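PDB 6EO5: PpBBE-like 1 D396N from Physcomitrella patens subsp. patens, which oxidises cellobiose with a bi-covalently attached flavin, as a berberine bridge enzyme-like oxidase, and is present here as an engineered single-residue variant. Local coordinates for residues F225-N230 with T276-L281; K240-W245 with S265-T270; V296-N301 with I306-N311. One frame throughout, in Å; residues are numbered along the deposited sequence.

Contact 1 of 3, residues F225-N230 with T276-L281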
loop_
_atom_site.group_PDB
_atom_site.type_symbol
_atom_site.label_atom_id
_atom_site.label_comp_id
_atom_site.label_asym_id
_atom_site.label_seq_id
_atom_site.Cartn_x
_atom_site.Cartn_y
_atom_site.Cartn_z
ATOM N N PHE A 225 5.515 -20.011 -6.116
ATOM C CA PHE A 225 6.361 -20.850 -5.282
ATOM C C PHE A 225 6.386 -20.316 -3.859
ATOM O O PHE A 225 6.239 -19.112 -3.627
ATOM C CB PHE A 225 7.792 -20.954 -5.825
ATOM C CG PHE A 225 8.497 -19.631 -5.983
ATOM C CD1 PHE A 225 8.355 -18.893 -7.152
ATOM C CD2 PHE A 225 9.339 -19.149 -4.981
ATOM C CE1 PHE A 225 9.023 -17.690 -7.319
ATOM C CE2 PHE A 225 10.012 -17.937 -5.129
ATOM C CZ PHE A 225 9.855 -17.207 -6.303
ATOM N N LYS A 226 6.565 -21.230 -2.907
ATOM C CA LYS A 226 6.713 -20.854 -1.511
ATOM C C LYS A 226 7.505 -21.944 -0.806
ATOM O O LYS A 226 7.152 -23.126 -0.881
ATOM C CB LYS A 226 5.350 -20.637 -0.854
ATOM C CG LYS A 226 5.400 -20.210 0.606
ATOM C CD LYS A 226 4.093 -19.538 1.011
ATOM C CE LYS A 226 4.032 -19.273 2.508
ATOM N NZ LYS A 226 2.854 -18.436 2.868
ATOM N N TYR A 227 8.597 -21.545 -0.157
ATOM C CA TYR A 227 9.449 -22.451 0.603
ATOM C C TYR A 227 9.412 -21.995 2.052
ATOM O O TYR A 227 9.754 -20.846 2.351
ATOM C CB TYR A 227 10.881 -22.462 0.057
ATOM C CG TYR A 227 10.935 -22.643 -1.444
ATOM C CD1 TYR A 227 10.609 -23.864 -2.032
ATOM C CD2 TYR A 227 11.283 -21.591 -2.280
ATOM C CE1 TYR A 227 10.639 -24.031 -3.403
ATOM C CE2 TYR A 227 11.318 -21.753 -3.659
ATOM C CZ TYR A 227 10.994 -22.980 -4.213
ATOM O OH TYR A 227 11.028 -23.153 -5.578
ATOM N N ARG A 228 9.013 -22.900 2.946
ATOM C CA ARG A 228 8.615 -22.564 4.304
ATOM C C ARG A 228 9.384 -23.419 5.308
ATOM O O ARG A 228 9.692 -24.582 5.032
ATOM C CB ARG A 228 7.095 -22.767 4.440
ATOM C CG ARG A 228 6.519 -22.364 5.747
ATOM C CD ARG A 228 5.008 -22.208 5.651
ATOM N NE ARG A 228 4.465 -21.868 6.971
ATOM C CZ ARG A 228 3.237 -21.404 7.187
ATOM N NH1 ARG A 228 2.404 -21.205 6.163
ATOM N NH2 ARG A 228 2.851 -21.132 8.432
ATOM N N TRP A 229 9.711 -22.833 6.464
ATOM C CA TRP A 229 10.381 -23.526 7.563
ATOM C C TRP A 229 9.745 -23.128 8.887
ATOM O O TRP A 229 9.102 -22.083 9.005
ATOM C CB TRP A 229 11.871 -23.193 7.686
ATOM C CG TRP A 229 12.785 -23.658 6.617
ATOM C CD1 TRP A 229 13.617 -24.746 6.663
ATOM C CD2 TRP A 229 13.039 -23.011 5.364
ATOM N NE1 TRP A 229 14.349 -24.828 5.505
ATOM C CE2 TRP A 229 14.015 -23.778 4.691
ATOM C CE3 TRP A 229 12.525 -21.871 4.740
ATOM C CZ2 TRP A 229 14.490 -23.435 3.431
ATOM C CZ3 TRP A 229 12.994 -21.536 3.487
ATOM C CH2 TRP A 229 13.966 -22.319 2.842
ATOM N N ASN A 230 9.975 -23.959 9.906
ATOM C CA ASN A 230 9.489 -23.691 11.253
ATOM C C ASN A 230 10.578 -24.168 12.207
ATOM O O ASN A 230 10.531 -25.277 12.740
ATOM C CB ASN A 230 8.155 -24.363 11.535
ATOM C CG ASN A 230 7.571 -23.947 12.884
ATOM O OD1 ASN A 230 8.010 -22.963 13.498
ATOM N ND2 ASN A 230 6.579 -24.691 13.347
ATOM N N THR A 276 8.271 -25.261 -15.562
ATOM C CA THR A 276 9.465 -26.010 -15.952
ATOM C C THR A 276 10.690 -25.122 -16.130
ATOM O O THR A 276 11.801 -25.650 -16.218
ATOM C CB THR A 276 9.221 -26.812 -17.244
ATOM O OG1 THR A 276 8.592 -25.984 -18.235
ATOM C CG2 THR A 276 8.357 -28.025 -16.970
ATOM N N SER A 277 10.526 -23.802 -16.171
ATOM C CA SER A 277 11.658 -22.886 -16.215
ATOM C C SER A 277 12.082 -22.361 -14.838
ATOM O O SER A 277 13.122 -21.703 -14.747
ATOM C CB SER A 277 11.330 -21.699 -17.126
ATOM O OG SER A 277 11.228 -22.095 -18.480
ATOM N N LEU A 278 11.326 -22.657 -13.770
ATOM C CA LEU A 278 11.514 -21.960 -12.497
ATOM C C LEU A 278 12.803 -22.371 -11.787
ATOM O O LEU A 278 13.502 -21.518 -11.225
ATOM C CB LEU A 278 10.312 -22.194 -11.574
ATOM C CG LEU A 278 10.483 -21.650 -10.142
ATOM C CD1 LEU A 278 10.580 -20.135 -10.127
ATOM C CD2 LEU A 278 9.380 -22.104 -9.206
ATOM N N LEU A 279 13.136 -23.661 -11.780
ATOM C CA LEU A 279 14.166 -24.130 -10.851
ATOM C C LEU A 279 15.548 -23.514 -11.062
ATOM O O LEU A 279 16.219 -23.237 -10.053
ATOM C CB LEU A 279 14.230 -25.662 -10.870
ATOM C CG LEU A 279 13.421 -26.291 -9.714
ATOM C CD1 LEU A 279 11.930 -25.907 -9.744
ATOM C CD2 LEU A 279 13.571 -27.804 -9.689
ATOM N N PRO A 280 16.034 -23.263 -12.284
ATOM C CA PRO A 280 17.306 -22.531 -12.400
ATOM C C PRO A 280 17.293 -21.205 -11.681
ATOM O O PRO A 280 18.352 -20.735 -11.253
ATOM C CB PRO A 280 17.468 -22.324 -13.908
ATOM C CG PRO A 280 16.625 -23.327 -14.516
ATOM C CD PRO A 280 15.490 -23.613 -13.606
ATOM N N LEU A 281 16.120 -20.589 -11.519
ATOM C CA LEU A 281 16.026 -19.249 -10.952
ATOM C C LEU A 281 15.915 -19.228 -9.427
ATOM O O LEU A 281 16.148 -18.180 -8.820
ATOM C CB LEU A 281 14.829 -18.512 -11.556
ATOM C CG LEU A 281 14.835 -18.436 -13.079
ATOM C CD1 LEU A 281 13.531 -17.861 -13.593
ATOM C CD2 LEU A 281 16.021 -17.622 -13.574
#
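Leu-278, just ahead of helix 279-288, pushes its two methyl groups against Phe-225 and the far end of Tyr-227, which both point the same way from strand 222-230. The interaction is apolar packing. CD2 of Leu-278 lies 3.9 Å from CB of Phe-225, near the root of that side chain, and touches its ring as well. CD1 of Leu-278 takes the outer part of the ring, 3.9 Å from CD1 and 4.0 Å from CE1 of Phe-225. A forked leucine suits this place because one branch reaches the base of the phenylalanine while the other follows the ring outward. The first torsion of Phe-225 (chi1 58°) sets CG between the backbone N and the carbonyl carbon, and this brings the CD1 side of the ring to the leucine. Leu-278 answers with CG anti to its own N (chi1 173°), extending both methyls toward the strand, with the CA atoms of Leu-278 and Phe-225 8.9 Å apart.

Tyr-227 adds a mixed contact. Coming from the opposite direction, its OH stops 4.1 Å from CD2 of Leu-278, which is packing alone. The hydroxyl finds its polar mate in Glu-297 on the adjoining strand, by a hydrogen bond, so a tyrosine can offer an aromatic body to the helix and still satisfy its buried oxygen. The same ring goes on to touch Val-282, Phe-285 and Leu-286 farther along the helix.

One backbone bond belongs to the turn itself: Leu-281 N to Leu-278 O, 2.8 Å, begins to wind the chain into helix 279-288. A helix laid by its apolar residues across one face of an antiparallel sheet is the layered alpha/beta architecture expected of the substrate-binding domain in flavoproteins of the vanillyl-alcohol oxidase family.

Contact 2 of 3, residues K240-W245 with S265-T270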
loop_
_atom_site.group_PDB
_atom_site.type_symbol
_atom_site.label_atom_id
_atom_site.label_comp_id
_atom_site.label_asym_id
_atom_site.label_seq_id
_atom_site.Cartn_x
_atom_site.Cartn_y
_atom_site.Cartn_z
ATOM N N LYS A 240 20.055 -14.891 5.180
ATOM C CA LYS A 240 21.275 -14.610 4.427
ATOM C C LYS A 240 21.176 -15.141 3.003
ATOM O O LYS A 240 21.573 -14.462 2.048
ATOM C CB LYS A 240 22.487 -15.209 5.136
ATOM C CG LYS A 240 23.823 -14.805 4.543
ATOM C CD LYS A 240 24.952 -15.209 5.487
ATOM C CE LYS A 240 26.321 -15.044 4.844
ATOM N NZ LYS A 240 26.312 -13.803 4.036
ATOM N N SER A 241 20.629 -16.346 2.839
ATOM C CA SER A 241 20.480 -16.907 1.502
ATOM C C SER A 241 19.497 -16.101 0.665
ATOM O O SER A 241 19.696 -15.939 -0.546
ATOM C CB SER A 241 20.034 -18.356 1.589
ATOM O OG SER A 241 19.884 -18.858 0.283
ATOM N N PHE A 242 18.430 -15.596 1.292
ATOM C CA PHE A 242 17.502 -14.702 0.599
ATOM C C PHE A 242 18.215 -13.456 0.081
ATOM O O PHE A 242 18.046 -13.074 -1.085
ATOM C CB PHE A 242 16.347 -14.336 1.535
ATOM C CG PHE A 242 15.540 -13.143 1.088
ATOM C CD1 PHE A 242 14.750 -13.201 -0.062
ATOM C CD2 PHE A 242 15.546 -11.967 1.843
ATOM C CE1 PHE A 242 13.994 -12.104 -0.470
ATOM C CE2 PHE A 242 14.796 -10.860 1.452
ATOM C CZ PHE A 242 14.014 -10.931 0.284
ATOM N N GLN A 243 19.034 -12.819 0.934
ATOM C CA GLN A 243 19.783 -11.623 0.534
ATOM C C GLN A 243 20.726 -11.905 -0.629
ATOM O O GLN A 243 20.781 -11.138 -1.597
ATOM C CB GLN A 243 20.583 -11.081 1.711
ATOM C CG GLN A 243 19.817 -10.164 2.617
ATOM C CD GLN A 243 20.737 -9.311 3.472
ATOM O OE1 GLN A 243 20.332 -8.270 3.983
ATOM N NE2 GLN A 243 21.984 -9.757 3.639
ATOM N N SER A 244 21.518 -12.977 -0.529
ATOM C CA SER A 244 22.447 -13.311 -1.604
ATOM C C SER A 244 21.704 -13.566 -2.900
ATOM O O SER A 244 22.059 -13.021 -3.947
ATOM C CB SER A 244 23.272 -14.533 -1.227
ATOM O OG SER A 244 23.838 -14.359 0.050
ATOM N N TRP A 245 20.656 -14.393 -2.836
ATOM C CA TRP A 245 19.849 -14.704 -4.009
ATOM C C TRP A 245 19.176 -13.455 -4.573
ATOM O O TRP A 245 19.118 -13.269 -5.802
ATOM C CB TRP A 245 18.804 -15.757 -3.633
ATOM C CG TRP A 245 17.734 -16.005 -4.680
ATOM C CD1 TRP A 245 17.854 -16.761 -5.804
ATOM C CD2 TRP A 245 16.377 -15.514 -4.672
ATOM N NE1 TRP A 245 16.671 -16.766 -6.501
ATOM C CE2 TRP A 245 15.747 -16.011 -5.829
ATOM C CE3 TRP A 245 15.638 -14.705 -3.798
ATOM C CZ2 TRP A 245 14.413 -15.731 -6.137
ATOM C CZ3 TRP A 245 14.311 -14.423 -4.112
ATOM C CH2 TRP A 245 13.716 -14.933 -5.269
ATOM N N SER A 265 9.669 -19.060 8.957
ATOM C CA SER A 265 10.228 -18.205 7.915
ATOM C C SER A 265 9.918 -18.812 6.553
ATOM O O SER A 265 9.804 -20.035 6.417
ATOM C CB SER A 265 11.744 -18.011 8.073
ATOM O OG SER A 265 12.435 -19.232 7.885
ATOM N N TRP A 266 9.780 -17.953 5.541
ATOM C CA TRP A 266 9.525 -18.479 4.205
ATOM C C TRP A 266 9.964 -17.488 3.140
ATOM O O TRP A 266 10.153 -16.298 3.402
ATOM C CB TRP A 266 8.046 -18.857 4.008
ATOM C CG TRP A 266 7.028 -17.724 3.936
ATOM C CD1 TRP A 266 6.942 -16.734 2.986
ATOM C CD2 TRP A 266 5.907 -17.525 4.818
ATOM N NE1 TRP A 266 5.857 -15.921 3.245
ATOM C CE2 TRP A 266 5.206 -16.390 4.358
ATOM C CE3 TRP A 266 5.428 -18.202 5.951
ATOM C CZ2 TRP A 266 4.064 -15.915 4.999
ATOM C CZ3 TRP A 266 4.289 -17.727 6.578
ATOM C CH2 TRP A 266 3.625 -16.597 6.103
ATOM N N LEU A 267 10.149 -18.013 1.932
ATOM C CA LEU A 267 10.275 -17.210 0.727
ATOM C C LEU A 267 9.063 -17.519 -0.130
ATOM O O LEU A 267 8.793 -18.687 -0.414
ATOM C CB LEU A 267 11.564 -17.523 -0.032
ATOM C CG LEU A 267 11.706 -16.811 -1.375
ATOM C CD1 LEU A 267 11.710 -15.302 -1.183
ATOM C CD2 LEU A 267 12.957 -17.263 -2.101
ATOM N N GLU A 268 8.315 -16.490 -0.506
ATOM C CA GLU A 268 7.162 -16.645 -1.380
ATOM C C GLU A 268 7.333 -15.767 -2.613
ATOM O O GLU A 268 7.843 -14.648 -2.516
ATOM C CB GLU A 268 5.862 -16.299 -0.654
ATOM C CG GLU A 268 4.641 -16.560 -1.513
ATOM C CD GLU A 268 3.330 -16.250 -0.822
ATOM O OE1 GLU A 268 3.367 -15.640 0.275
ATOM O OE2 GLU A 268 2.266 -16.621 -1.390
ATOM N N GLY A 269 6.912 -16.270 -3.777
ATOM C CA GLY A 269 7.131 -15.501 -4.987
ATOM C C GLY A 269 6.274 -15.934 -6.156
ATOM O O GLY A 269 5.666 -17.004 -6.163
ATOM N N THR A 270 6.251 -15.068 -7.164
ATOM C CA THR A 270 5.527 -15.302 -8.399
ATOM C C THR A 270 6.480 -15.140 -9.571
ATOM O O THR A 270 7.194 -14.133 -9.662
ATOM C CB THR A 270 4.346 -14.338 -8.530
ATOM O OG1 THR A 270 3.431 -14.559 -7.445
ATOM C CG2 THR A 270 3.635 -14.543 -9.874
#
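Leu-267 and Trp-245 meet because each holds its CG anti to its backbone N (chi1 175° and 170°), one reaching out from strand 264-271 and the other from helix 235-246; Phe-242 takes the same kind of first torsion one helical turn earlier. The two aromatic residues, three apart, therefore come out on one side of the helix and receive the leucine together.

The branches of Leu-267 divide the two rings unequally. CD2 of Leu-267 sits over one face of the indole, 3.7 Å from CZ3 of Trp-245 and displaced toward the rim, in a CH-pi contact 4.1 Å from the centroid of the six-membered ring and 25° off its normal. CD1 of Leu-267 goes mainly to Phe-242, 3.9 Å from CD1 and 4.0 Å from CE1 of that ring, the side chains crossing at about a right angle. CD1 of Leu-267 also brushes CZ3 of Trp-245 at 4.0 Å, so the leucine is wedged into the angle between the rings.

The indole is fixed at its polar end too, since its NE1 donates to the carbonyl oxygen of Leu-281. Tryptophan suits the site by joining a broad face for a methyl group to a buried N-H that can tie the helix to its neighbour. With Trp-245 replaced by an alanine, CD2 of Leu-267 would probably face a gap and the carbonyl of Leu-281 would lose its indole donor.

On the helix's exposed side, Ser-244 OG bonds back to Lys-240 O at 3.0 Å, approaching from above the carbonyl plane; that oxygen also accepts from Ser-244 N. Phe-285 of helix 279-288 touches both Phe-242 and Leu-267, so two helices close over the same leucine. This is helix-on-sheet packing in the core of an alpha/beta layer, built on the domain's seven-stranded antiparallel sheet.

Contact 3 of 3, residues V296-N301 with I306-N311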
loop_
_atom_site.group_PDB
_atom_site.type_symbol
_atom_site.label_atom_id
_atom_site.label_comp_id
_atom_site.label_asym_id
_atom_site.label_seq_id
_atom_site.Cartn_x
_atom_site.Cartn_y
_atom_site.Cartn_z
ATOM N N VAL A 296 6.228 -25.820 -2.254
ATOM C CA VAL A 296 5.032 -25.660 -3.074
ATOM C C VAL A 296 5.406 -24.871 -4.322
ATOM O O VAL A 296 5.776 -23.696 -4.223
ATOM C CB VAL A 296 3.901 -24.959 -2.318
ATOM C CG1 VAL A 296 2.785 -24.591 -3.285
ATOM C CG2 VAL A 296 3.391 -25.848 -1.198
ATOM N N GLU A 297 5.307 -25.511 -5.493
ATOM C CA GLU A 297 5.534 -24.870 -6.787
ATOM C C GLU A 297 4.400 -25.280 -7.711
ATOM O O GLU A 297 4.177 -26.471 -7.923
ATOM C CB GLU A 297 6.886 -25.269 -7.388
ATOM C CG GLU A 297 8.097 -24.941 -6.510
ATOM C CD GLU A 297 9.289 -25.858 -6.775
ATOM O OE1 GLU A 297 9.115 -26.895 -7.457
ATOM O OE2 GLU A 297 10.400 -25.556 -6.290
ATOM N N GLU A 298 3.698 -24.301 -8.272
ATOM C CA GLU A 298 2.387 -24.526 -8.868
ATOM C C GLU A 298 2.204 -23.615 -10.070
ATOM O O GLU A 298 2.301 -22.394 -9.931
ATOM C CB GLU A 298 1.307 -24.241 -7.835
ATOM C CG GLU A 298 -0.078 -24.650 -8.253
ATOM C CD GLU A 298 -1.128 -24.293 -7.197
ATOM O OE1 GLU A 298 -0.747 -23.658 -6.157
ATOM O OE2 GLU A 298 -2.323 -24.653 -7.428
ATOM N N GLU A 299 1.925 -24.186 -11.243
ATOM C CA GLU A 299 1.619 -23.359 -12.406
ATOM C C GLU A 299 0.130 -23.025 -12.420
ATOM O O GLU A 299 -0.713 -23.905 -12.215
ATOM C CB GLU A 299 2.039 -24.047 -13.700
ATOM C CG GLU A 299 1.890 -23.159 -14.927
ATOM C CD GLU A 299 2.542 -23.754 -16.170
ATOM O OE1 GLU A 299 3.790 -23.895 -16.192
ATOM O OE2 GLU A 299 1.801 -24.095 -17.121
ATOM N N LEU A 300 -0.186 -21.748 -12.643
ATOM C CA LEU A 300 -1.536 -21.212 -12.493
ATOM C C LEU A 300 -1.791 -20.180 -13.579
ATOM O O LEU A 300 -0.864 -19.723 -14.248
ATOM C CB LEU A 300 -1.729 -20.536 -11.126
ATOM C CG LEU A 300 -1.422 -21.325 -9.863
ATOM C CD1 LEU A 300 -1.463 -20.415 -8.661
ATOM C CD2 LEU A 300 -2.441 -22.432 -9.737
ATOM N N ASN A 301 -3.057 -19.792 -13.745
ATOM C CA ASN A 301 -3.343 -18.584 -14.499
ATOM C C ASN A 301 -3.371 -17.403 -13.532
ATOM O O ASN A 301 -3.261 -17.570 -12.310
ATOM C CB ASN A 301 -4.645 -18.712 -15.296
ATOM C CG ASN A 301 -5.887 -18.781 -14.424
ATOM O OD1 ASN A 301 -6.026 -18.065 -13.426
ATOM N ND2 ASN A 301 -6.821 -19.635 -14.819
ATOM N N ILE A 306 -3.782 -14.648 -7.934
ATOM C CA ILE A 306 -4.376 -13.724 -6.973
ATOM C C ILE A 306 -5.017 -14.485 -5.822
ATOM O O ILE A 306 -4.905 -14.094 -4.658
ATOM C CB ILE A 306 -5.393 -12.817 -7.687
ATOM C CG1 ILE A 306 -4.721 -12.111 -8.858
ATOM C CG2 ILE A 306 -5.973 -11.811 -6.725
ATOM C CD1 ILE A 306 -3.641 -11.167 -8.430
ATOM N N LEU A 307 -5.700 -15.589 -6.124
ATOM C CA LEU A 307 -6.358 -16.329 -5.055
ATOM C C LEU A 307 -5.340 -17.016 -4.160
ATOM O O LEU A 307 -5.477 -17.005 -2.931
ATOM C CB LEU A 307 -7.337 -17.336 -5.646
ATOM C CG LEU A 307 -8.583 -16.683 -6.248
ATOM C CD1 LEU A 307 -9.188 -17.539 -7.353
ATOM C CD2 LEU A 307 -9.589 -16.416 -5.144
ATOM N N VAL A 308 -4.310 -17.610 -4.752
ATOM C CA VAL A 308 -3.346 -18.350 -3.954
ATOM C C VAL A 308 -2.543 -17.396 -3.080
ATOM O O VAL A 308 -2.252 -17.694 -1.913
ATOM C CB VAL A 308 -2.452 -19.200 -4.873
ATOM C CG1 VAL A 308 -1.319 -19.821 -4.100
ATOM C CG2 VAL A 308 -3.289 -20.283 -5.531
ATOM N N ASN A 309 -2.212 -16.212 -3.615
ATOM C CA ASN A 309 -1.477 -15.206 -2.857
ATOM C C ASN A 309 -2.279 -14.653 -1.695
ATOM O O ASN A 309 -1.739 -13.864 -0.916
ATOM C CB ASN A 309 -1.040 -14.050 -3.754
ATOM C CG ASN A 309 0.219 -14.359 -4.516
ATOM O OD1 ASN A 309 0.897 -15.339 -4.225
ATOM N ND2 ASN A 309 0.548 -13.521 -5.492
ATOM N N TRP A 310 -3.547 -15.029 -1.560
ATOM C CA TRP A 310 -4.312 -14.711 -0.364
ATOM C C TRP A 310 -4.849 -15.965 0.323
ATOM O O TRP A 310 -5.869 -15.907 1.013
ATOM C CB TRP A 310 -5.433 -13.733 -0.689
ATOM C CG TRP A 310 -5.843 -12.974 0.514
ATOM C CD1 TRP A 310 -7.068 -12.992 1.119
ATOM C CD2 TRP A 310 -5.020 -12.103 1.294
ATOM N NE1 TRP A 310 -7.060 -12.180 2.219
ATOM C CE2 TRP A 310 -5.815 -11.623 2.357
ATOM C CE3 TRP A 310 -3.690 -11.677 1.195
ATOM C CZ2 TRP A 310 -5.327 -10.720 3.320
ATOM C CZ3 TRP A 310 -3.202 -10.789 2.149
ATOM C CH2 TRP A 310 -4.025 -10.318 3.203
ATOM N N ASN A 311 -4.157 -17.099 0.145
ATOM C CA ASN A 311 -4.433 -18.358 0.835
ATOM C C ASN A 311 -5.748 -19.010 0.407
ATOM O O ASN A 311 -6.344 -19.777 1.172
ATOM C CB ASN A 311 -4.408 -18.169 2.351
ATOM C CG ASN A 311 -3.044 -17.788 2.853
ATOM O OD1 ASN A 311 -2.079 -18.497 2.616
ATOM N ND2 ASN A 311 -2.949 -16.645 3.527
#
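Leu-300 meets Val-308 where edge strand 294-300 runs into a short helix, 302-308, that has an asparagine N-cap and ends in a Schellman motif. Asn-301 takes the N-cap position, its OD1 accepting a hydrogen bond from Gln-304 N, and asparagine fits there because its short side chain can reach a backbone N-H at the start of a helix. At the other end Asn-311 is the C-prime residue at positive phi, a conformation asparagine adopts more readily than most residues, and its N is bonded to Val-308 O at 2.9 Å.

Val-308, near the C-terminal end of the helix, points toward the strand. It also touches His-224 on the neighbouring strand, while Ile-306 of the same helix meets Tyr-126 on helix 122-133, within the FAD-binding region. This junction thus sits between the sheet and the flavin-binding part of the fold. Glu-298 adds a looser, more solvent-accessible edge: its OE1 lies 4.3 Å from CG2 of Val-308, while OE2 is bonded to Ser-314 OG. The valine offers a methyl close to its backbone, and the buried leucine is long enough to reach it: with CG anti to its carbonyl carbon (chi1 -55°), Leu-300 brings CD1 to 3.6 Å from CG2 of Val-308.

All three contacts hang on one antiparallel sheet, whose neighbouring strands 294-300, 222-230 and 264-271 serve contacts 3, 1 and 2 in turn. Contacts 1 and 2 are buried, with centres about 9 Å apart, and their helices cover the same face of the sheet; both segments of contact 2 fall between those of contact 1 in the sequence. Both set a leucine against aromatic residues: one ring and a tyrosine hydroxyl in contact 1, two rings in contact 2. Contact 3, its centre about 13 Å from that of contact 1, lies on the opposite face, turned to the flavin-binding part; it is only partly buried and pairs aliphatic groups beside a carboxylate at the sheet's edge.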